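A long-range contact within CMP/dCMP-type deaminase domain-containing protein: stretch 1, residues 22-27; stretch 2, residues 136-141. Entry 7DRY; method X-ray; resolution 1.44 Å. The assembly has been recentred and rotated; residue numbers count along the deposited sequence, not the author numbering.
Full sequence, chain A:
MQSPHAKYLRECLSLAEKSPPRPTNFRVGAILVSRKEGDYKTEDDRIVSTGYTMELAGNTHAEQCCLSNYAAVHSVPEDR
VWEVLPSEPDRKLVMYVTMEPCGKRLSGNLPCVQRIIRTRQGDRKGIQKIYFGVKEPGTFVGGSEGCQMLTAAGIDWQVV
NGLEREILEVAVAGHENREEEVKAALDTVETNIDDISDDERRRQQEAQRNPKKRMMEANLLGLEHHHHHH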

# COMPACT_ATOMS: atom_id res chain seq x y z
N ARG A 22 1.67 9.88 15.28
CA ARG A 22 0.56 9.94 16.22
C ARG A 22 0.60 8.69 17.09
O ARG A 22 1.19 7.67 16.70
N PRO A 23 0.00 8.75 18.28
CA PRO A 23 0.04 7.57 19.16
C PRO A 23 -0.63 6.34 18.58
O PRO A 23 -0.33 5.23 19.02
N THR A 24 -1.52 6.49 17.60
CA THR A 24 -2.33 5.36 17.15
C THR A 24 -2.31 5.15 15.65
O THR A 24 -3.12 4.37 15.14
N ASN A 25 -1.44 5.82 14.91
CA ASN A 25 -1.37 5.60 13.48
C ASN A 25 -0.18 4.72 13.12
O ASN A 25 0.69 4.42 13.94
N PHE A 26 -0.18 4.26 11.87
CA PHE A 26 0.91 3.47 11.32
C PHE A 26 1.37 4.19 10.07
O PHE A 26 0.63 4.28 9.09
N ARG A 27 2.58 4.74 10.13
CA ARG A 27 3.11 5.60 9.09
C ARG A 27 3.64 4.75 7.95
O ARG A 27 4.67 4.07 8.10
N GLU A 136 2.86 -7.63 8.14
CA GLU A 136 1.99 -7.15 9.20
C GLU A 136 1.29 -5.92 8.64
O GLU A 136 1.91 -5.12 7.93
N PRO A 137 0.00 -5.75 8.93
CA PRO A 137 -0.73 -4.59 8.41
C PRO A 137 -0.42 -3.33 9.21
O PRO A 137 0.07 -3.38 10.34
N GLY A 138 -0.74 -2.20 8.61
CA GLY A 138 -0.60 -0.92 9.27
C GLY A 138 -1.77 -0.62 10.18
O GLY A 138 -2.43 0.41 10.05
N THR A 139 -2.04 -1.55 11.10
CA THR A 139 -3.12 -1.45 12.07
C THR A 139 -2.69 -2.22 13.31
O THR A 139 -1.75 -3.02 13.26
N PHE A 140 -3.39 -1.98 14.41
CA PHE A 140 -3.13 -2.76 15.61
C PHE A 140 -3.69 -4.18 15.51
O PHE A 140 -3.34 -5.01 16.35
N VAL A 141 -4.54 -4.47 14.53
CA VAL A 141 -5.17 -5.79 14.51
C VAL A 141 -4.15 -6.88 14.19
O VAL A 141 -4.23 -7.99 14.71

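The two stretches, more than a hundred residues apart in sequence, meet in a small, largely apolar contact built around the ring of Phe26, which lies against the backbone of Gly138 and Thr139 and meets Phe140 edge to face, with no direct hydrogen bond between the stretches. The segments run in nearly opposite directions, 162° apart, and bury 274 Å² in total. They are closest near Phe26 and Gly138, whose CA atoms are 5.1 Å apart, and wider at Thr24 and Phe140, where the CA separation is 8.3 Å and a large side chain fills the gap.

Phe26 points toward the second stretch and contributes the largest covered area of any residue here. Its m rotamer (chi1 -76°, chi2 78°) lays one ring face over the main chain of the loop: Phe26 CG is 3.4 Å from Gly138 C, and Phe26 CE1 is 3.4 Å from Thr139 C. The absence of a side chain at Gly138 suits this close approach, since an ideal CB there would sit a tight 3.5 Å from Phe26 CB.

Phe140 also adopts m (chi1 -72°, chi2 -67°). Its CA-to-CB bond points sideways, but the end of the side chain comes nearer to the first stretch. The edge of Phe26 is directed at the face of Phe140, with centroids 5.0 Å apart and planes at 76°; Phe26 CZ approaches Phe140 CD1 to 3.7 Å. The Phe140 ring also approaches the carbonyl groups of Pro23 and Thr24 in the first stretch, with Phe140 CE2 3.7 Å from Thr24 O and Pro23 O near the ring plane, 4.1 Å from Phe140 CZ. Thr24, in the p rotamer, adds a looser contact between its CB and Phe140 CE2 at 4.1 Å.

Asn25 and Thr139 direct their polar groups to local partners. Asn25 points away (chi1 p), and its OD1 accepts a hydrogen bond from Arg22 N at 3.1 Å, bracing the first stretch. Thr139 likewise points away, and its p rotamer brings OG1 within 3.2 Å of Val141 N, from which it accepts a hydrogen bond. A weak backbone hydrogen bond from Thr139 N to Pro137 O, 2.9 Å long, spans Gly138 at the turn.

The polar link between the stretches is indirect. Water 1 donates hydrogen bonds to Phe26 O at 3.1 Å and to Gly138 O at 2.9 Å, bridging two carbonyl acceptors that could not hydrogen-bond to each other and tying the backbones together where they lie closest.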

# COMPACT_ATOMS: atom_id res chain seq x y z
CB ARG A 22 -0.78 10.00 15.46
CG ARG A 22 -0.97 11.25 14.61
CD ARG A 22 -1.42 12.43 15.46
NE ARG A 22 -1.73 13.60 14.64
CZ ARG A 22 -0.86 14.57 14.36
NH1 ARG A 22 -1.24 15.60 13.61
NH2 ARG A 22 0.38 14.51 14.84
CB PRO A 23 -0.69 8.05 20.42
CG PRO A 23 -0.59 9.54 20.38
CD PRO A 23 -0.61 9.91 18.93
CB THR A 24 -3.78 5.54 17.61
OG1 THR A 24 -4.37 6.61 16.88
CG2 THR A 24 -3.83 5.85 19.10
CB ASN A 25 -1.40 6.92 12.69
CG ASN A 25 -0.10 7.71 12.79
OD1 ASN A 25 0.77 7.42 13.61
ND2 ASN A 25 0.03 8.72 11.94
CB PHE A 26 0.44 2.05 11.01
CG PHE A 26 0.30 1.18 12.24
CD1 PHE A 26 -0.80 1.32 13.07
CD2 PHE A 26 1.28 0.26 12.56
CE1 PHE A 26 -0.92 0.53 14.22
CE2 PHE A 26 1.17 -0.53 13.70
CZ PHE A 26 0.07 -0.40 14.52
CB ARG A 27 4.20 6.49 9.67
CG ARG A 27 3.66 7.41 10.75
CD ARG A 27 4.78 7.97 11.57
NE ARG A 27 5.46 9.08 10.91
CZ ARG A 27 6.79 9.17 10.76
NH1 ARG A 27 7.58 8.20 11.20
NH2 ARG A 27 7.31 10.24 10.20
CB GLU A 136 2.75 -6.77 10.48
CG GLU A 136 3.48 -7.92 11.15
CD GLU A 136 2.54 -9.01 11.63
OE1 GLU A 136 1.36 -8.71 11.94
OE2 GLU A 136 2.98 -10.18 11.71
CB PRO A 137 -2.19 -5.00 8.60
CG PRO A 137 -2.16 -5.90 9.81
CD PRO A 137 -0.86 -6.66 9.70
CB THR A 139 -4.41 -2.14 11.60
OG1 THR A 139 -4.16 -3.55 11.46
CG2 THR A 139 -4.92 -1.57 10.29
CB PHE A 140 -3.72 -2.07 16.84
CG PHE A 140 -2.97 -0.83 17.26
CD1 PHE A 140 -1.68 -0.92 17.77
CD2 PHE A 140 -3.56 0.42 17.18
CE1 PHE A 140 -1.00 0.22 18.18
CE2 PHE A 140 -2.88 1.56 17.57
CZ PHE A 140 -1.60 1.46 18.08
CB VAL A 141 -6.40 -5.82 13.57
CG1 VAL A 141 -7.37 -4.68 13.90
CG2 VAL A 141 -6.02 -5.85 12.09
O HOH W 1 -1.71 2.43 8.11